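PDB 4ZMI: telomere length regulator taz1 from Schizosaccharomyces pombe, which binds double-stranded telomeric DNA and regulates telomere length and function, including the repression of genes next to telomeres. Local coordinates for residues M21-K25 with D57-F61; I40-F46 with F214-V218. All coordinates share one frame; numbering follows the deposited sequence.

Interaction 1: M21-K25 with D57-F61; sequences MAEQK and DLYEF
Lys25 reaches from helix 5-35 to helix 52-68 and ends in a salt bridge, its NZ standing 2.5 Å from OD1 of Asp57. The ammonium comes from above the carboxylate, 45° out of its plane. Beyond CG the lysine chain is fully extended, which gives it the length to span helices whose local axes are still 11.6 Å apart at their closest. Glu60 OE2 lies 2.9 Å from Asp57 OD2; these two acceptors would probably repel if both groups are charged, and the nearby ammonium probably offsets part of this.

The apolar contacts run alongside this charged link. The methylene chain of Lys25 lies alongside Leu58, the two pointing opposite ways, with CB and CD each 3.8 Å from Leu58 CD2, so the long aliphatic part of a lysine suits a largely buried place. Phe61 reaches the other way: its CG lies anti to the backbone N (chi1 178°), which sends the ring across to helix 5-35. There Met21 bends at chi3 and brings CE to 3.5 Å from Phe61 CE1, while SD makes an oblique Met-aromatic contact. Ala22 is small enough to let the ring approach the backbone, and Ala22 N is 3.9 Å from Phe61 CZ. Phe104 of helix 95-107 meets the Phe61 ring edge-to-face.

Segments 21-25 and 57-61 run nearly antiparallel, crossing at -153°: antiparallel helix-helix packing in the all-helical domain of Taz1.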
loop_
_atom_site.group_PDB
_atom_site.type_symbol
_atom_site.label_atom_id
_atom_site.label_comp_id
_atom_site.label_asym_id
_atom_site.label_seq_id
_atom_site.Cartn_x
_atom_site.Cartn_y
_atom_site.Cartn_z
ATOM N N MET A 21 -15.334 -6.557 -8.870
ATOM C CA MET A 21 -14.962 -7.819 -8.235
ATOM C C MET A 21 -14.041 -7.540 -7.045
ATOM O O MET A 21 -14.037 -8.275 -6.059
ATOM C CB MET A 21 -14.268 -8.750 -9.232
ATOM C CG MET A 21 -15.001 -8.921 -10.552
ATOM S SD MET A 21 -13.876 -9.448 -11.864
ATOM C CE MET A 21 -13.287 -11.013 -11.214
ATOM N N ALA A 22 -13.268 -6.463 -7.145
ATOM C CA ALA A 22 -12.363 -6.073 -6.079
ATOM C C ALA A 22 -13.134 -5.653 -4.836
ATOM O O ALA A 22 -12.814 -6.089 -3.733
ATOM C CB ALA A 22 -11.443 -4.952 -6.540
ATOM N N GLU A 23 -14.150 -4.811 -5.011
ATOM C CA GLU A 23 -14.907 -4.312 -3.866
ATOM C C GLU A 23 -15.814 -5.386 -3.279
ATOM O O GLU A 23 -16.288 -5.262 -2.148
ATOM C CB GLU A 23 -15.694 -3.052 -4.218
ATOM C CG GLU A 23 -15.239 -1.833 -3.434
ATOM C CD GLU A 23 -15.786 -0.543 -4.001
ATOM O OE1 GLU A 23 -16.456 -0.598 -5.055
ATOM O OE2 GLU A 23 -15.546 0.523 -3.395
ATOM N N GLN A 24 -16.040 -6.442 -4.051
ATOM C CA GLN A 24 -16.721 -7.617 -3.540
ATOM C C GLN A 24 -15.873 -8.227 -2.438
ATOM O O GLN A 24 -16.330 -8.386 -1.309
ATOM C CB GLN A 24 -16.942 -8.636 -4.657
ATOM C CG GLN A 24 -17.357 -10.017 -4.174
ATOM C CD GLN A 24 -18.601 -10.523 -4.877
ATOM O OE1 GLN A 24 -19.443 -9.736 -5.305
ATOM N NE2 GLN A 24 -18.722 -11.841 -5.003
ATOM N N LYS A 25 -14.623 -8.538 -2.764
ATOM C CA LYS A 25 -13.746 -9.243 -1.835
ATOM C C LYS A 25 -13.322 -8.393 -0.653
ATOM O O LYS A 25 -13.002 -8.921 0.408
ATOM C CB LYS A 25 -12.524 -9.774 -2.569
ATOM C CG LYS A 25 -12.896 -10.373 -3.888
ATOM C CD LYS A 25 -11.862 -11.336 -4.376
ATOM C CE LYS A 25 -12.399 -12.068 -5.578
ATOM N NZ LYS A 25 -11.458 -13.129 -6.002
ATOM N N ASP A 57 -8.674 -18.040 -3.722
ATOM C CA ASP A 57 -9.354 -17.154 -4.644
ATOM C C ASP A 57 -8.815 -15.729 -4.538
ATOM O O ASP A 57 -8.626 -15.054 -5.543
ATOM C CB ASP A 57 -10.859 -17.179 -4.413
ATOM C CG ASP A 57 -11.589 -16.197 -5.292
ATOM O OD1 ASP A 57 -12.155 -15.224 -4.754
ATOM O OD2 ASP A 57 -11.573 -16.388 -6.527
ATOM N N LEU A 58 -8.565 -15.272 -3.319
ATOM C CA LEU A 58 -8.001 -13.944 -3.116
ATOM C C LEU A 58 -6.686 -13.772 -3.883
ATOM O O LEU A 58 -6.526 -12.806 -4.627
ATOM C CB LEU A 58 -7.812 -13.643 -1.623
ATOM C CG LEU A 58 -9.062 -13.222 -0.841
ATOM C CD1 LEU A 58 -8.753 -13.116 0.640
ATOM C CD2 LEU A 58 -9.619 -11.898 -1.362
ATOM N N TYR A 59 -5.764 -14.721 -3.721
ATOM C CA TYR A 59 -4.476 -14.656 -4.410
ATOM C C TYR A 59 -4.586 -14.831 -5.931
ATOM O O TYR A 59 -3.805 -14.223 -6.671
ATOM C CB TYR A 59 -3.465 -15.642 -3.807
ATOM C CG TYR A 59 -2.890 -15.200 -2.469
ATOM C CD1 TYR A 59 -3.691 -15.137 -1.332
ATOM C CD2 TYR A 59 -1.545 -14.848 -2.337
ATOM C CE1 TYR A 59 -3.177 -14.732 -0.102
ATOM C CE2 TYR A 59 -1.020 -14.439 -1.102
ATOM C CZ TYR A 59 -1.848 -14.385 0.010
ATOM O OH TYR A 59 -1.360 -13.989 1.242
ATOM N N GLU A 60 -5.542 -15.636 -6.407
ATOM C CA GLU A 60 -5.698 -15.799 -7.859
ATOM C C GLU A 60 -6.192 -14.510 -8.516
ATOM O O GLU A 60 -5.702 -14.123 -9.578
ATOM C CB GLU A 60 -6.602 -16.990 -8.238
ATOM C CG GLU A 60 -8.099 -16.726 -8.089
ATOM C CD GLU A 60 -8.957 -17.805 -8.705
ATOM O OE1 GLU A 60 -8.660 -18.202 -9.851
ATOM O OE2 GLU A 60 -9.927 -18.248 -8.049
ATOM N N PHE A 61 -7.151 -13.838 -7.888
ATOM C CA PHE A 61 -7.622 -12.576 -8.426
ATOM C C PHE A 61 -6.491 -11.541 -8.446
ATOM O O PHE A 61 -6.341 -10.797 -9.418
ATOM C CB PHE A 61 -8.796 -12.063 -7.615
ATOM C CG PHE A 61 -9.314 -10.735 -8.077
ATOM C CD1 PHE A 61 -10.041 -10.635 -9.247
ATOM C CD2 PHE A 61 -9.091 -9.591 -7.333
ATOM C CE1 PHE A 61 -10.527 -9.415 -9.669
ATOM C CE2 PHE A 61 -9.576 -8.369 -7.749
ATOM C CZ PHE A 61 -10.294 -8.279 -8.916
#

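Interaction 2: I40-F46 with F214-V218; sequences IVNPESF and FPAFV
Phe214 is the bump of this contact, and the turn leading into helix 43-50 is its hollow. A chi1 of -164° swings the ring away from its own backbone N, out of the first turn of helix 214-229 and into a recess built from Ile40, the backbone of Val41 and Asn42, Pro43 and Phe46. One face lies under Pro43, whose CD sits 3.7 Å from the ring centroid and 24° off the normal, a CH-pi contact; the carbonyl carbon of Asn42 lies over the same face, also off centre. Val218, one turn on, backs the opposite face with CG2. The ring edge is met by Ile40 O and by Phe46 CD2, the latter 3.6 Å from Phe214 CE2, and the two phenylalanine side chains cross at about a right angle. At the mouth, Val41 O approaches Phe214 CB at 3.3 Å, while Pro215 sets its CD against Ile40 O.

Capping probably steadies the turn that forms the hollow. Asn42 is the N-cap: its OD1 accepts from Ser45 N and from Ser45 OG, both at 2.7 Å, the amide arriving almost in line with the C=O bond and the hydroxyl from above the carbonyl plane. First-turn amides have no acceptor within their helix, so the N-H that Pro43 lacks costs nothing.

Cutting Phe214 back to an alanine is likely to leave Pro43 and Phe46 without their common partner and open a gap between the helix starts.

The fit is mostly apolar, with backbone carbonyl oxygens against C-H groups, so shape probably matters more than polar pairing.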
loop_
_atom_site.group_PDB
_atom_site.type_symbol
_atom_site.label_atom_id
_atom_site.label_comp_id
_atom_site.label_asym_id
_atom_site.label_seq_id
_atom_site.Cartn_x
_atom_site.Cartn_y
_atom_site.Cartn_z
ATOM N N ILE A 40 -8.412 -12.793 15.804
ATOM C CA ILE A 40 -7.452 -12.644 14.714
ATOM C C ILE A 40 -6.167 -12.010 15.252
ATOM O O ILE A 40 -6.007 -10.793 15.252
ATOM C CB ILE A 40 -8.059 -11.815 13.578
ATOM C CG1 ILE A 40 -9.424 -12.392 13.202
ATOM C CG2 ILE A 40 -7.135 -11.781 12.360
ATOM C CD1 ILE A 40 -10.078 -11.720 12.018
ATOM N N VAL A 41 -5.259 -12.863 15.714
ATOM C CA VAL A 41 -4.091 -12.438 16.475
ATOM C C VAL A 41 -2.899 -12.094 15.577
ATOM O O VAL A 41 -2.023 -11.322 15.961
ATOM C CB VAL A 41 -3.699 -13.524 17.508
ATOM C CG1 VAL A 41 -2.542 -13.070 18.391
ATOM C CG2 VAL A 41 -4.895 -13.881 18.375
ATOM N N ASN A 42 -2.870 -12.662 14.377
ATOM C CA ASN A 42 -1.794 -12.379 13.437
ATOM C C ASN A 42 -2.285 -12.641 12.018
ATOM O O ASN A 42 -3.409 -13.137 11.847
ATOM C CB ASN A 42 -0.554 -13.217 13.775
ATOM C CG ASN A 42 -0.870 -14.691 13.927
ATOM O OD1 ASN A 42 -1.756 -15.226 13.258
ATOM N ND2 ASN A 42 -0.143 -15.356 14.815
ATOM N N PRO A 43 -1.469 -12.294 10.999
ATOM C CA PRO A 43 -1.918 -12.586 9.637
ATOM C C PRO A 43 -2.303 -14.051 9.437
ATOM O O PRO A 43 -3.333 -14.316 8.818
ATOM C CB PRO A 43 -0.705 -12.206 8.768
ATOM C CG PRO A 43 0.387 -11.763 9.725
ATOM C CD PRO A 43 -0.287 -11.413 11.000
ATOM N N GLU A 44 -1.514 -14.980 9.969
ATOM C CA GLU A 44 -1.826 -16.399 9.804
ATOM C C GLU A 44 -3.217 -16.736 10.331
ATOM O O GLU A 44 -3.939 -17.552 9.743
ATOM C CB GLU A 44 -0.784 -17.284 10.476
ATOM C CG GLU A 44 -1.131 -18.765 10.433
ATOM C CD GLU A 44 -1.198 -19.312 9.021
ATOM O OE1 GLU A 44 -0.345 -18.916 8.190
ATOM O OE2 GLU A 44 -2.098 -20.142 8.747
ATOM N N SER A 45 -3.599 -16.084 11.420
ATOM C CA SER A 45 -4.937 -16.282 11.979
ATOM C C SER A 45 -5.995 -15.693 11.064
ATOM O O SER A 45 -7.089 -16.258 10.906
ATOM C CB SER A 45 -5.047 -15.652 13.366
ATOM O OG SER A 45 -4.059 -16.185 14.225
ATOM N N PHE A 46 -5.664 -14.546 10.479
ATOM C CA PHE A 46 -6.533 -13.898 9.512
ATOM C C PHE A 46 -6.768 -14.892 8.383
ATOM O O PHE A 46 -7.880 -15.005 7.858
ATOM C CB PHE A 46 -5.883 -12.613 8.997
ATOM C CG PHE A 46 -6.858 -11.582 8.526
ATOM C CD1 PHE A 46 -8.165 -11.925 8.224
ATOM C CD2 PHE A 46 -6.460 -10.260 8.375
ATOM C CE1 PHE A 46 -9.063 -10.973 7.779
ATOM C CE2 PHE A 46 -7.352 -9.304 7.929
ATOM C CZ PHE A 46 -8.656 -9.666 7.629
ATOM N N PHE A 214 -2.428 -6.836 16.221
ATOM C CA PHE A 214 -2.896 -7.054 14.863
ATOM C C PHE A 214 -4.294 -6.489 14.586
ATOM O O PHE A 214 -4.473 -5.773 13.607
ATOM C CB PHE A 214 -2.792 -8.529 14.456
ATOM C CG PHE A 214 -2.904 -8.738 12.969
ATOM C CD1 PHE A 214 -1.909 -8.285 12.125
ATOM C CD2 PHE A 214 -4.007 -9.355 12.419
ATOM C CE1 PHE A 214 -2.002 -8.456 10.759
ATOM C CE2 PHE A 214 -4.101 -9.537 11.056
ATOM C CZ PHE A 214 -3.096 -9.087 10.225
ATOM N N PRO A 215 -5.289 -6.792 15.441
ATOM C CA PRO A 215 -6.626 -6.271 15.132
ATOM C C PRO A 215 -6.656 -4.753 15.145
ATOM O O PRO A 215 -7.524 -4.133 14.530
ATOM C CB PRO A 215 -7.471 -6.801 16.284
ATOM C CG PRO A 215 -6.497 -7.027 17.374
ATOM C CD PRO A 215 -5.307 -7.580 16.681
ATOM N N ALA A 216 -5.713 -4.160 15.856
ATOM C CA ALA A 216 -5.624 -2.719 15.878
ATOM C C ALA A 216 -4.881 -2.251 14.632
ATOM O O ALA A 216 -5.214 -1.222 14.040
ATOM C CB ALA A 216 -4.921 -2.247 17.139
ATOM N N PHE A 217 -3.861 -3.010 14.249
ATOM C CA PHE A 217 -3.138 -2.742 13.014
ATOM C C PHE A 217 -4.125 -2.781 11.861
ATOM O O PHE A 217 -4.255 -1.814 11.099
ATOM C CB PHE A 217 -2.024 -3.768 12.826
ATOM C CG PHE A 217 -1.287 -3.636 11.518
ATOM C CD1 PHE A 217 -0.790 -2.415 11.111
ATOM C CD2 PHE A 217 -1.067 -4.741 10.708
ATOM C CE1 PHE A 217 -0.106 -2.292 9.911
ATOM C CE2 PHE A 217 -0.374 -4.613 9.511
ATOM C CZ PHE A 217 0.105 -3.388 9.123
ATOM N N VAL A 218 -4.856 -3.886 11.773
ATOM C CA VAL A 218 -5.813 -4.090 10.701
ATOM C C VAL A 218 -6.815 -2.960 10.657
ATOM O O VAL A 218 -7.038 -2.354 9.610
ATOM C CB VAL A 218 -6.550 -5.414 10.847
ATOM C CG1 VAL A 218 -7.679 -5.515 9.834
ATOM C CG2 VAL A 218 -5.578 -6.567 10.677
#

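Along the chain the segments alternate: 21-25, 40-46, 57-61, then 214-218. Interaction 1 pairs helix 5-35 with helix 52-68, and interaction 2 joins the start of helix 43-50, which lies between those two in sequence, to the distant helix 214-229. Their centres are 19 Å apart and their nearest atoms about 7 Å, without touching. Helix 5-35 links them: it carries Met21 to Lys25, and farther along Val29 touches both Leu58 and Phe46, while Phe33 packs on Ile40, Pro215 and Val218. One contact thus ties neighbouring helices near the N-terminus together, and the other fastens this group to the last helix of the Taz1 helical domain.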